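Local coordinates for protein PT26-6P (PDB 2WB7) that is of unknown function but is encoded by a euryarchaeal mobile genetic element and joins two immunoglobulin-like domains to a helical domain, at residues T32-S37 with T229-M234; Y62-F67 with P372-A377; V125-A130 with A298-S303; L263-I268 with P292-P297. All coordinates share one frame; numbering follows the deposited sequence.

Interaction 1 of 4, residues T32-S37 with T229-M234; sequences TAKLRS and TIDGGM
Lys34 reaches from helix 21-34 to the loop at Thr229 and gives its ammonium to the backbone carbonyl there, NZ to Thr229 O at 2.9 Å. The donor stands almost in line with the carbonyl bond, the C=O...N angle being 164°. The aliphatic part of the chain runs extended from the helix, and only the last torsion bends it (chi4 78°), turning NZ onto the oxygen; Lys34 CE comes alongside the same atom, 3.3 Å from Thr229 O. Asp231 lies beyond, its carboxylate too far for a salt bridge, with OD1 4.4 Å from Lys34 NZ. Water 1 fills in between the two charges: it accepts from Lys34 NZ at 3.2 Å and donates to Asp231 OD1. One helical turn before Lys34, Glu30 forms a salt bridge with NZ through OE2 and accepts the backbone N-H of Asp231 on that same oxygen, so helix and loop are joined by a small polar cluster at the surface. A methionine in its place would probably leave Thr229 O without this donor, Glu30 without its salt-bridge partner and water 1 without its link to the helix. The loop is shaped by a type II beta turn from Ile230 to Gly233, closed by Gly233 N to Ile230 O, with Gly232 at the positive-phi position characteristic of that turn.

Interaction 2 of 4, residues Y62-F67 with P372-A377; sequences YGFSAF and PIWLAA
Trp374 meets Phe64 at the far end of its indole, and the path there starts at CB on strand 370-379. From CB the chain turns so that CG sits between the backbone N and the carbonyl carbon (chi1 65°), which swings the ring off the strand toward the 62-67 turn. On the five-membered ring, NE1 donates to Asp132 OD1. On the six-membered ring, CZ2 touches Phe64 CD2 at 3.9 Å, the two aromatic groups being inclined to each other without a stack. Further round, the CZ3 rim has Ala376 CB in the ring plane, 3.7 Å from Trp374 CZ3. Water 2 links the two backbones, donating to Phe64 O at 2.8 Å and accepting from Trp374 N at 3.2 Å. A second apolar touch is made by the neighbouring residues, Ala66 CB against Ile373 CG2 at 4.2 Å. Phe64 is presented by a type II' beta turn from Tyr62 to Ser65, which joins strands 52-62 and 66-75 of the first immunoglobulin-like domain. The contact thus sets this turn against strand 370-379 of the eight-stranded sheet, where helix 135-144 packs on the indole through Val135 and Ile138, and Phe266 of strand 266-272 lies against Ile373.

Interaction 3 of 4, residues V125-A130 with A298-S303; sequences VTVMKA and ANPKIS
Lys129 NZ is gripped by Asp132 OD2 in a salt bridge and by the carbonyl oxygen of Pro372, anchoring the segment from which Val125 and Val127 reach Ala298 and Pro300. No hydrogen bond crosses between 125-130 and 298-303, and the contact itself is wholly apolar. Val125 and Val127 turn their side chains toward the other segment, while Thr126 between them turns away, onto Val69. Ala298 is the residue both valines share. Its CB meets Val125 CG1 at 3.5 Å, the methyl that points away from the strand nitrogen (chi1 177°), and that methyl also lies 3.6 Å from Ala298 N. From the other valine comes CG2, the branch beside its own backbone N: Val127 CG2 is 4.3 Å from Ala298 CB and 3.9 Å from Pro300 CG, so it spans both residues and runs obliquely against the proline ring. The backbones come nearest at Val125 and Ala298, with CA atoms 6.1 Å apart, and diverge from there, so that Lys129 and Ile302 do not meet across the contact. Strand 120-129 pairs with strand 66-75 in the first immunoglobulin-like domain, whereas 298-300 leads into strand 301-314 of the second domain's sheet. Pro300 also rests on Val363 of the adjoining strand 350-364, and Arg365, just past that strand, donates from NH1 to Val127 O.

Interaction 4 of 4, residues L263-I268 with P292-P297; sequences LSDFII and PGYFQP
A CH-pi contact and a carboxylate set against two aromatic rings close the open end of a beta hairpin in the second immunoglobulin-like domain. Strands 266-272 and 281-290 form the hairpin; Ser264 and Asp265 lie just before its first strand, Tyr294 and Phe295 in the loop after its second. Ser264 covers one face of the Tyr294 ring along its length. Its CB stands 3.9 Å from the centroid of the Tyr294 ring, 25° off the normal, and closest to CZ, whereas Ser264 O lies near the other end of the ring, 3.5 Å from Tyr294 CG. With CG anti to the tyrosine's own nitrogen (chi1 171°), the ring is directed to Ser264 and turns one face to it. At its tip, OH makes a weak hydrogen bond to Leu60 O. Were the tyrosine replaced by an alanine, Ser264 CB would probably lose the aromatic face it rests on, a gap opening beside it, and the weak bond to Leu60 O would go as well. The polar ends of Ser264 and Asp265 are bonded to the first domain: Ser264 OG accepts from Tyr62 N, and Asp265 OD2 from Ala66 N. The other carboxylate oxygen, Asp265 OD1, approaches both rings obliquely, 3.7 Å from Tyr294 CE2. Neither ring is parallel to the carboxylate, whose plane is inclined 39° to that of Phe295. Tyr294 CD2 in turn stands over the centre of the Phe295 ring, and at that ring's far end Phe295 CZ lies 3.4 Å from Asp265 OD1.

Interactions 2, 3 and 4 gather where the two immunoglobulin-like domains meet. Interaction 4 has its centre about 10 Å from those of interactions 2 and 3 and touches both: Tyr62 N lies 2.8 Å from Ser264 OG, and Val127 CG1 3.7 Å from Phe295 CE2. Interactions 2 and 3, with centres about 12 Å apart, are joined through neighbouring strands 66-75 and 120-129, Phe67 O being 2.8 Å from Met128 N. Interaction 1 stands to one side, about 23 Å centre to centre from interaction 3, yet helix 21-34 packs on interaction 4, with Thr32 CG2 3.3 Å from Pro292 CD. Along the chain, interaction 4 is nested inside the loops closed by interactions 2 and 3.

Interaction 1 of 4, residues T32-S37 with T229-M234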
loop_
_atom_site.group_PDB
_atom_site.type_symbol
_atom_site.label_atom_id
_atom_site.label_comp_id
_atom_site.label_asym_id
_atom_site.label_seq_id
_atom_site.Cartn_x
_atom_site.Cartn_y
_atom_site.Cartn_z
ATOM N N THR A 32 -3.113 7.953 5.374
ATOM C CA THR A 32 -3.922 7.559 6.518
ATOM C C THR A 32 -5.347 8.096 6.414
ATOM O O THR A 32 -6.301 7.366 6.659
ATOM C CB THR A 32 -3.318 8.039 7.850
ATOM O OG1 THR A 32 -2.220 7.199 8.216
ATOM C CG2 THR A 32 -4.360 7.954 8.944
ATOM N N ALA A 33 -5.482 9.375 6.063
ATOM C CA ALA A 33 -6.790 9.979 5.859
ATOM C C ALA A 33 -7.575 9.148 4.869
ATOM O O ALA A 33 -8.719 8.817 5.109
ATOM C CB ALA A 33 -6.648 11.388 5.350
ATOM N N LYS A 34 -6.958 8.816 3.745
ATOM C CA LYS A 34 -7.626 7.997 2.733
ATOM C C LYS A 34 -8.139 6.656 3.297
ATOM O O LYS A 34 -9.037 6.041 2.737
ATOM C CB LYS A 34 -6.678 7.717 1.560
ATOM C CG LYS A 34 -6.395 8.869 0.596
ATOM C CD LYS A 34 -5.666 8.309 -0.651
ATOM C CE LYS A 34 -5.552 9.318 -1.798
ATOM N NZ LYS A 34 -4.462 10.318 -1.578
ATOM N N LEU A 35 -7.553 6.205 4.400
ATOM C CA LEU A 35 -7.886 4.901 4.958
ATOM C C LEU A 35 -8.743 5.013 6.206
ATOM O O LEU A 35 -9.025 4.005 6.842
ATOM C CB LEU A 35 -6.611 4.140 5.328
ATOM C CG LEU A 35 -5.620 3.892 4.196
ATOM C CD1 LEU A 35 -4.356 3.233 4.717
ATOM C CD2 LEU A 35 -6.264 3.048 3.118
ATOM N N ARG A 36 -9.117 6.234 6.575
ATOM C CA ARG A 36 -9.955 6.480 7.748
ATOM C C ARG A 36 -11.325 5.886 7.498
ATOM O O ARG A 36 -11.905 6.094 6.430
ATOM C CB ARG A 36 -10.118 7.984 7.981
ATOM C CG ARG A 36 -10.304 8.388 9.429
ATOM C CD ARG A 36 -11.019 9.734 9.553
ATOM N NE ARG A 36 -12.473 9.561 9.523
ATOM C CZ ARG A 36 -13.230 9.721 8.437
ATOM N NH1 ARG A 36 -12.679 10.075 7.279
ATOM N NH2 ARG A 36 -14.545 9.531 8.506
ATOM N N SER A 37 -11.846 5.141 8.467
ATOM C CA SER A 37 -13.185 4.576 8.303
ATOM C C SER A 37 -14.215 5.061 9.327
ATOM O O SER A 37 -13.885 5.651 10.353
ATOM C CB SER A 37 -13.136 3.048 8.304
ATOM O OG SER A 37 -14.091 2.516 7.398
ATOM N N THR A 229 -2.787 5.778 -3.032
ATOM C CA THR A 229 -1.940 6.618 -3.848
ATOM C C THR A 229 -1.585 7.876 -3.089
ATOM O O THR A 229 -2.446 8.461 -2.455
ATOM C CB THR A 229 -2.706 7.058 -5.086
ATOM O OG1 THR A 229 -2.829 5.945 -5.975
ATOM C CG2 THR A 229 -1.990 8.195 -5.788
ATOM N N ILE A 230 -0.326 8.294 -3.145
ATOM C CA ILE A 230 0.029 9.630 -2.669
ATOM C C ILE A 230 0.118 10.602 -3.849
ATOM O O ILE A 230 0.560 10.238 -4.934
ATOM C CB ILE A 230 1.336 9.645 -1.865
ATOM C CG1 ILE A 230 2.476 9.061 -2.683
ATOM C CG2 ILE A 230 1.177 8.864 -0.577
ATOM C CD1 ILE A 230 3.834 9.200 -1.993
ATOM N N ASP A 231 -0.326 11.833 -3.637
ATOM C CA ASP A 231 -0.318 12.835 -4.697
ATOM C C ASP A 231 1.114 13.186 -5.058
ATOM O O ASP A 231 1.892 13.618 -4.199
ATOM C CB ASP A 231 -1.038 14.114 -4.252
ATOM C CG ASP A 231 -2.523 13.898 -3.979
ATOM O OD1 ASP A 231 -3.171 13.121 -4.725
ATOM O OD2 ASP A 231 -3.038 14.511 -3.011
ATOM N N GLY A 232 1.468 13.015 -6.325
ATOM C CA GLY A 232 2.806 13.385 -6.774
ATOM C C GLY A 232 3.887 12.342 -6.539
ATOM O O GLY A 232 5.037 12.545 -6.948
ATOM N N GLY A 233 3.540 11.231 -5.882
ATOM C CA GLY A 233 4.481 10.120 -5.742
ATOM C C GLY A 233 4.962 9.677 -7.112
ATOM O O GLY A 233 4.217 9.761 -8.078
HETATM N N MSE A 234 6.198 9.196 -7.207
HETATM C CA MSE A 234 6.777 8.912 -8.514
HETATM C C MSE A 234 6.757 7.441 -8.935
HETATM O O MSE A 234 6.597 6.550 -8.114
HETATM C CB MSE A 234 8.210 9.454 -8.620
HETATM C CG MSE A 234 8.519 9.962 -10.019
HETATM SE SE MSE A 234 10.380 10.189 -10.400
HETATM C CE MSE A 234 10.935 8.345 -10.192
HETATM O O HOH W 1 -3.777 10.713 -4.640
#

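Interaction 2 of 4, residues Y62-F67 with P372-A377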
loop_
_atom_site.group_PDB
_atom_site.type_symbol
_atom_site.label_atom_id
_atom_site.label_comp_id
_atom_site.label_asym_id
_atom_site.label_seq_id
_atom_site.Cartn_x
_atom_site.Cartn_y
_atom_site.Cartn_z
ATOM N N TYR A 62 -8.771 -2.615 4.580
ATOM C CA TYR A 62 -7.890 -2.873 3.464
ATOM C C TYR A 62 -7.172 -4.207 3.659
ATOM O O TYR A 62 -6.566 -4.453 4.705
ATOM C CB TYR A 62 -6.894 -1.735 3.261
ATOM C CG TYR A 62 -5.978 -1.984 2.085
ATOM C CD1 TYR A 62 -6.189 -1.345 0.857
ATOM C CD2 TYR A 62 -4.915 -2.880 2.186
ATOM C CE1 TYR A 62 -5.353 -1.586 -0.237
ATOM C CE2 TYR A 62 -4.080 -3.133 1.101
ATOM C CZ TYR A 62 -4.303 -2.484 -0.105
ATOM O OH TYR A 62 -3.466 -2.738 -1.169
ATOM N N GLY A 63 -7.279 -5.077 2.658
ATOM C CA GLY A 63 -6.536 -6.340 2.629
ATOM C C GLY A 63 -6.644 -7.205 3.872
ATOM O O GLY A 63 -7.735 -7.514 4.330
ATOM N N PHE A 64 -5.506 -7.594 4.431
ATOM C CA PHE A 64 -5.511 -8.539 5.531
ATOM C C PHE A 64 -5.283 -7.860 6.870
ATOM O O PHE A 64 -4.524 -8.366 7.694
ATOM C CB PHE A 64 -4.437 -9.606 5.320
ATOM C CG PHE A 64 -4.643 -10.443 4.089
ATOM C CD1 PHE A 64 -5.504 -11.521 4.113
ATOM C CD2 PHE A 64 -3.963 -10.162 2.909
ATOM C CE1 PHE A 64 -5.694 -12.294 2.992
ATOM C CE2 PHE A 64 -4.161 -10.928 1.782
ATOM C CZ PHE A 64 -5.024 -11.997 1.825
ATOM N N SER A 65 -5.936 -6.727 7.103
ATOM C CA SER A 65 -5.757 -6.017 8.371
ATOM C C SER A 65 -6.641 -6.549 9.496
ATOM O O SER A 65 -7.659 -7.201 9.279
ATOM C CB SER A 65 -6.011 -4.527 8.212
ATOM O OG SER A 65 -5.643 -4.095 6.930
ATOM N N ALA A 66 -6.216 -6.266 10.716
ATOM C CA ALA A 66 -7.008 -6.533 11.888
ATOM C C ALA A 66 -7.881 -5.296 12.069
ATOM O O ALA A 66 -7.527 -4.219 11.599
ATOM C CB ALA A 66 -6.098 -6.742 13.078
ATOM N N PHE A 67 -9.025 -5.429 12.721
ATOM C CA PHE A 67 -9.940 -4.293 12.785
ATOM C C PHE A 67 -10.748 -4.320 14.054
ATOM O O PHE A 67 -11.015 -5.389 14.594
ATOM C CB PHE A 67 -10.868 -4.298 11.573
ATOM C CG PHE A 67 -11.547 -5.608 11.351
ATOM C CD1 PHE A 67 -12.748 -5.897 11.973
ATOM C CD2 PHE A 67 -10.982 -6.559 10.531
ATOM C CE1 PHE A 67 -13.378 -7.119 11.767
ATOM C CE2 PHE A 67 -11.599 -7.778 10.320
ATOM C CZ PHE A 67 -12.796 -8.060 10.940
ATOM N N PRO A 372 -1.095 -11.526 14.817
ATOM C CA PRO A 372 0.013 -11.208 13.912
ATOM C C PRO A 372 -0.455 -10.478 12.652
ATOM O O PRO A 372 -1.406 -10.920 12.005
ATOM C CB PRO A 372 0.561 -12.590 13.527
ATOM C CG PRO A 372 -0.254 -13.599 14.303
ATOM C CD PRO A 372 -1.520 -12.924 14.679
ATOM N N ILE A 373 0.194 -9.373 12.303
ATOM C CA ILE A 373 -0.125 -8.700 11.054
ATOM C C ILE A 373 1.144 -8.477 10.250
ATOM O O ILE A 373 2.249 -8.416 10.820
ATOM C CB ILE A 373 -0.808 -7.358 11.282
ATOM C CG1 ILE A 373 -0.033 -6.548 12.313
ATOM C CG2 ILE A 373 -2.246 -7.572 11.730
ATOM C CD1 ILE A 373 -0.564 -5.164 12.484
ATOM N N TRP A 374 0.991 -8.374 8.930
ATOM C CA TRP A 374 2.118 -8.143 8.060
ATOM C C TRP A 374 1.774 -7.103 7.012
ATOM O O TRP A 374 0.603 -6.914 6.665
ATOM C CB TRP A 374 2.549 -9.446 7.380
ATOM C CG TRP A 374 1.526 -10.012 6.441
ATOM C CD1 TRP A 374 0.509 -10.851 6.758
ATOM C CD2 TRP A 374 1.422 -9.761 5.035
ATOM N NE1 TRP A 374 -0.215 -11.157 5.632
ATOM C CE2 TRP A 374 0.322 -10.498 4.563
ATOM C CE3 TRP A 374 2.149 -8.979 4.131
ATOM C CZ2 TRP A 374 -0.072 -10.482 3.232
ATOM C CZ3 TRP A 374 1.756 -8.967 2.799
ATOM C CH2 TRP A 374 0.658 -9.716 2.366
ATOM N N LEU A 375 2.808 -6.425 6.521
ATOM C CA LEU A 375 2.667 -5.504 5.398
ATOM C C LEU A 375 3.798 -5.709 4.393
ATOM O O LEU A 375 4.959 -5.978 4.764
ATOM C CB LEU A 375 2.650 -4.052 5.866
ATOM C CG LEU A 375 2.328 -3.019 4.777
ATOM C CD1 LEU A 375 0.877 -3.056 4.419
ATOM C CD2 LEU A 375 2.676 -1.628 5.262
ATOM N N ALA A 376 3.448 -5.609 3.119
ATOM C CA ALA A 376 4.436 -5.628 2.061
ATOM C C ALA A 376 4.212 -4.368 1.255
ATOM O O ALA A 376 3.071 -4.011 0.957
ATOM C CB ALA A 376 4.275 -6.870 1.183
ATOM N N ALA A 377 5.292 -3.678 0.926
ATOM C CA ALA A 377 5.174 -2.448 0.166
ATOM C C ALA A 377 6.337 -2.411 -0.786
ATOM O O ALA A 377 7.496 -2.521 -0.369
ATOM C CB ALA A 377 5.206 -1.232 1.085
HETATM O O HOH W 2 -2.001 -9.373 8.266
#

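Interaction 3 of 4, residues V125-A130 with A298-S303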
loop_
_atom_site.group_PDB
_atom_site.type_symbol
_atom_site.label_atom_id
_atom_site.label_comp_id
_atom_site.label_asym_id
_atom_site.label_seq_id
_atom_site.Cartn_x
_atom_site.Cartn_y
_atom_site.Cartn_z
ATOM N N VAL A 125 -15.812 -3.855 23.196
ATOM C CA VAL A 125 -14.892 -3.595 22.092
ATOM C C VAL A 125 -13.818 -4.664 21.984
ATOM O O VAL A 125 -13.198 -5.052 22.982
ATOM C CB VAL A 125 -14.254 -2.194 22.181
ATOM C CG1 VAL A 125 -13.274 -2.004 21.076
ATOM C CG2 VAL A 125 -15.339 -1.126 22.086
ATOM N N THR A 126 -13.616 -5.151 20.766
ATOM C CA THR A 126 -12.578 -6.130 20.512
ATOM C C THR A 126 -11.890 -5.899 19.157
ATOM O O THR A 126 -12.256 -5.005 18.393
ATOM C CB THR A 126 -13.122 -7.576 20.636
ATOM O OG1 THR A 126 -12.025 -8.481 20.803
ATOM C CG2 THR A 126 -13.905 -7.966 19.407
ATOM N N VAL A 127 -10.861 -6.688 18.880
ATOM C CA VAL A 127 -10.138 -6.591 17.626
ATOM C C VAL A 127 -10.246 -7.927 16.939
ATOM O O VAL A 127 -10.106 -8.958 17.581
ATOM C CB VAL A 127 -8.658 -6.308 17.871
ATOM C CG1 VAL A 127 -7.950 -6.035 16.552
ATOM C CG2 VAL A 127 -8.494 -5.138 18.835
HETATM N N MSE A 128 -10.500 -7.916 15.639
HETATM C CA MSE A 128 -10.618 -9.171 14.891
HETATM C C MSE A 128 -9.771 -9.194 13.601
HETATM O O MSE A 128 -9.108 -8.213 13.239
HETATM C CB MSE A 128 -12.088 -9.471 14.574
HETATM C CG MSE A 128 -12.958 -9.727 15.820
HETATM SE SE MSE A 128 -12.799 -11.525 16.645
HETATM C CE MSE A 128 -12.691 -10.951 18.491
ATOM N N LYS A 129 -9.800 -10.326 12.909
ATOM C CA LYS A 129 -9.052 -10.477 11.676
ATOM C C LYS A 129 -9.507 -11.709 10.888
ATOM O O LYS A 129 -9.695 -12.792 11.454
ATOM C CB LYS A 129 -7.566 -10.568 12.000
ATOM C CG LYS A 129 -6.669 -10.597 10.781
ATOM C CD LYS A 129 -5.235 -10.981 11.138
ATOM C CE LYS A 129 -4.402 -11.109 9.871
ATOM N NZ LYS A 129 -3.138 -11.843 10.104
ATOM N N ALA A 130 -9.686 -11.535 9.582
ATOM C CA ALA A 130 -10.052 -12.635 8.698
ATOM C C ALA A 130 -8.939 -13.683 8.561
ATOM O O ALA A 130 -7.831 -13.496 9.079
ATOM C CB ALA A 130 -10.425 -12.089 7.336
ATOM N N ALA A 298 -11.033 0.785 20.710
ATOM C CA ALA A 298 -9.965 -0.075 21.212
ATOM C C ALA A 298 -8.636 0.672 21.106
ATOM O O ALA A 298 -8.517 1.665 20.357
ATOM C CB ALA A 298 -9.909 -1.392 20.432
ATOM N N ASN A 299 -7.634 0.181 21.832
ATOM C CA ASN A 299 -6.314 0.784 21.777
ATOM C C ASN A 299 -5.150 -0.177 21.999
ATOM O O ASN A 299 -4.348 0.023 22.906
ATOM C CB ASN A 299 -6.231 1.916 22.782
ATOM C CG ASN A 299 -4.958 2.708 22.633
ATOM O OD1 ASN A 299 -4.496 2.950 21.512
ATOM N ND2 ASN A 299 -4.364 3.106 23.760
ATOM N N PRO A 300 -5.036 -1.201 21.146
ATOM C CA PRO A 300 -4.033 -2.237 21.332
ATOM C C PRO A 300 -2.637 -1.681 21.084
ATOM O O PRO A 300 -2.484 -0.759 20.287
ATOM C CB PRO A 300 -4.374 -3.254 20.240
ATOM C CG PRO A 300 -5.531 -2.669 19.475
ATOM C CD PRO A 300 -5.622 -1.247 19.800
ATOM N N LYS A 301 -1.631 -2.226 21.762
ATOM C CA LYS A 301 -0.244 -1.923 21.428
ATOM C C LYS A 301 0.070 -2.691 20.153
ATOM O O LYS A 301 -0.545 -3.713 19.873
ATOM C CB LYS A 301 0.703 -2.397 22.534
ATOM C CG LYS A 301 0.644 -3.920 22.697
ATOM C CD LYS A 301 1.883 -4.568 23.366
ATOM C CE LYS A 301 2.130 -5.999 22.790
ATOM N NZ LYS A 301 2.716 -6.956 23.791
ATOM N N ILE A 302 1.029 -2.205 19.380
ATOM C CA ILE A 302 1.503 -2.922 18.191
ATOM C C ILE A 302 3.038 -3.001 18.235
ATOM O O ILE A 302 3.671 -2.002 18.550
ATOM C CB ILE A 302 1.082 -2.158 16.933
ATOM C CG1 ILE A 302 -0.424 -1.879 16.970
ATOM C CG2 ILE A 302 1.488 -2.907 15.679
ATOM C CD1 ILE A 302 -0.895 -1.040 15.799
ATOM N N SER A 303 3.641 -4.147 17.913
ATOM C CA SER A 303 5.109 -4.236 17.978
ATOM C C SER A 303 5.831 -5.213 17.054
ATOM O O SER A 303 5.400 -6.352 16.922
ATOM C CB SER A 303 5.507 -4.559 19.404
ATOM O OG SER A 303 4.497 -5.337 19.986
#

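Interaction 4 of 4, residues L263-I268 with P292-P297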
loop_
_atom_site.group_PDB
_atom_site.type_symbol
_atom_site.label_atom_id
_atom_site.label_comp_id
_atom_site.label_asym_id
_atom_site.label_seq_id
_atom_site.Cartn_x
_atom_site.Cartn_y
_atom_site.Cartn_z
ATOM N N LEU A 263 -2.775 -2.946 5.536
ATOM C CA LEU A 263 -2.561 -1.537 5.242
ATOM C C LEU A 263 -3.389 -0.606 6.121
ATOM O O LEU A 263 -3.008 0.545 6.334
ATOM C CB LEU A 263 -2.805 -1.232 3.761
ATOM C CG LEU A 263 -2.408 0.172 3.295
ATOM C CD1 LEU A 263 -0.904 0.427 3.436
ATOM C CD2 LEU A 263 -2.852 0.359 1.843
ATOM N N SER A 264 -4.520 -1.097 6.626
ATOM C CA SER A 264 -5.348 -0.295 7.520
ATOM C C SER A 264 -4.682 -0.115 8.884
ATOM O O SER A 264 -4.949 0.853 9.588
ATOM C CB SER A 264 -6.707 -0.952 7.699
ATOM O OG SER A 264 -7.427 -1.001 6.479
ATOM N N ASP A 265 -3.822 -1.050 9.262
ATOM C CA ASP A 265 -3.216 -1.019 10.591
ATOM C C ASP A 265 -1.987 -0.115 10.656
ATOM O O ASP A 265 -1.839 0.665 11.602
ATOM C CB ASP A 265 -2.841 -2.427 11.043
ATOM C CG ASP A 265 -4.033 -3.370 11.058
ATOM O OD1 ASP A 265 -5.182 -2.866 11.027
ATOM O OD2 ASP A 265 -3.824 -4.604 11.090
ATOM N N PHE A 266 -1.107 -0.233 9.659
ATOM C CA PHE A 266 0.062 0.632 9.548
ATOM C C PHE A 266 0.513 0.777 8.106
ATOM O O PHE A 266 0.075 0.029 7.236
ATOM C CB PHE A 266 1.213 0.142 10.430
ATOM C CG PHE A 266 1.759 -1.208 10.047
ATOM C CD1 PHE A 266 2.972 -1.317 9.406
ATOM C CD2 PHE A 266 1.073 -2.370 10.351
ATOM C CE1 PHE A 266 3.479 -2.566 9.067
ATOM C CE2 PHE A 266 1.576 -3.608 10.019
ATOM C CZ PHE A 266 2.773 -3.713 9.380
ATOM N N ILE A 267 1.370 1.754 7.843
ATOM C CA ILE A 267 1.761 2.043 6.472
ATOM C C ILE A 267 3.260 2.225 6.337
ATOM O O ILE A 267 3.976 2.442 7.317
ATOM C CB ILE A 267 1.064 3.300 5.926
ATOM C CG1 ILE A 267 1.781 4.563 6.402
ATOM C CG2 ILE A 267 -0.377 3.348 6.372
ATOM C CD1 ILE A 267 1.030 5.850 6.079
ATOM N N ILE A 268 3.736 2.098 5.110
ATOM C CA ILE A 268 5.118 2.369 4.807
ATOM C C ILE A 268 5.171 3.442 3.733
ATOM O O ILE A 268 4.541 3.307 2.670
ATOM C CB ILE A 268 5.834 1.115 4.315
ATOM C CG1 ILE A 268 5.886 0.067 5.426
ATOM C CG2 ILE A 268 7.233 1.460 3.822
ATOM C CD1 ILE A 268 6.667 -1.187 5.031
ATOM N N PRO A 292 -3.155 5.954 12.656
ATOM C CA PRO A 292 -3.591 6.568 13.920
ATOM C C PRO A 292 -5.028 6.243 14.318
ATOM O O PRO A 292 -5.961 6.567 13.576
ATOM C CB PRO A 292 -3.452 8.079 13.648
ATOM C CG PRO A 292 -2.542 8.199 12.455
ATOM C CD PRO A 292 -2.824 6.974 11.638
ATOM N N GLY A 293 -5.209 5.613 15.479
ATOM C CA GLY A 293 -6.552 5.397 16.021
ATOM C C GLY A 293 -7.477 4.738 15.022
ATOM O O GLY A 293 -8.632 5.125 14.873
ATOM N N TYR A 294 -6.970 3.732 14.329
ATOM C CA TYR A 294 -7.812 2.985 13.434
ATOM C C TYR A 294 -8.579 1.978 14.256
ATOM O O TYR A 294 -9.620 1.493 13.830
ATOM C CB TYR A 294 -6.980 2.262 12.387
ATOM C CG TYR A 294 -7.785 1.309 11.561
ATOM C CD1 TYR A 294 -8.704 1.775 10.632
ATOM C CD2 TYR A 294 -7.642 -0.063 11.716
ATOM C CE1 TYR A 294 -9.457 0.902 9.873
ATOM C CE2 TYR A 294 -8.393 -0.945 10.962
ATOM C CZ TYR A 294 -9.296 -0.451 10.042
ATOM O OH TYR A 294 -10.041 -1.310 9.281
ATOM N N PHE A 295 -8.061 1.676 15.441
ATOM C CA PHE A 295 -8.682 0.699 16.334
ATOM C C PHE A 295 -9.583 1.348 17.379
ATOM O O PHE A 295 -10.214 0.653 18.164
ATOM C CB PHE A 295 -7.615 -0.127 17.041
ATOM C CG PHE A 295 -6.800 -0.993 16.118
ATOM C CD1 PHE A 295 -5.556 -0.577 15.656
ATOM C CD2 PHE A 295 -7.271 -2.228 15.721
ATOM C CE1 PHE A 295 -4.806 -1.376 14.802
ATOM C CE2 PHE A 295 -6.522 -3.038 14.874
ATOM C CZ PHE A 295 -5.289 -2.609 14.414
ATOM N N GLN A 296 -9.626 2.680 17.399
ATOM C CA GLN A 296 -10.574 3.415 18.233
ATOM C C GLN A 296 -11.925 2.724 18.153
ATOM O O GLN A 296 -12.363 2.406 17.058
ATOM C CB GLN A 296 -10.731 4.839 17.691
ATOM C CG GLN A 296 -9.644 5.809 18.112
ATOM C CD GLN A 296 -9.392 5.728 19.608
ATOM O OE1 GLN A 296 -8.592 4.908 20.077
ATOM N NE2 GLN A 296 -10.088 6.570 20.372
ATOM N N PRO A 297 -12.611 2.505 19.293
ATOM C CA PRO A 297 -12.312 2.864 20.682
ATOM C C PRO A 297 -11.319 1.918 21.339
ATOM O O PRO A 297 -10.830 2.204 22.429
ATOM C CB PRO A 297 -13.668 2.744 21.387
ATOM C CG PRO A 297 -14.642 2.242 20.376
ATOM C CD PRO A 297 -13.905 1.816 19.168
#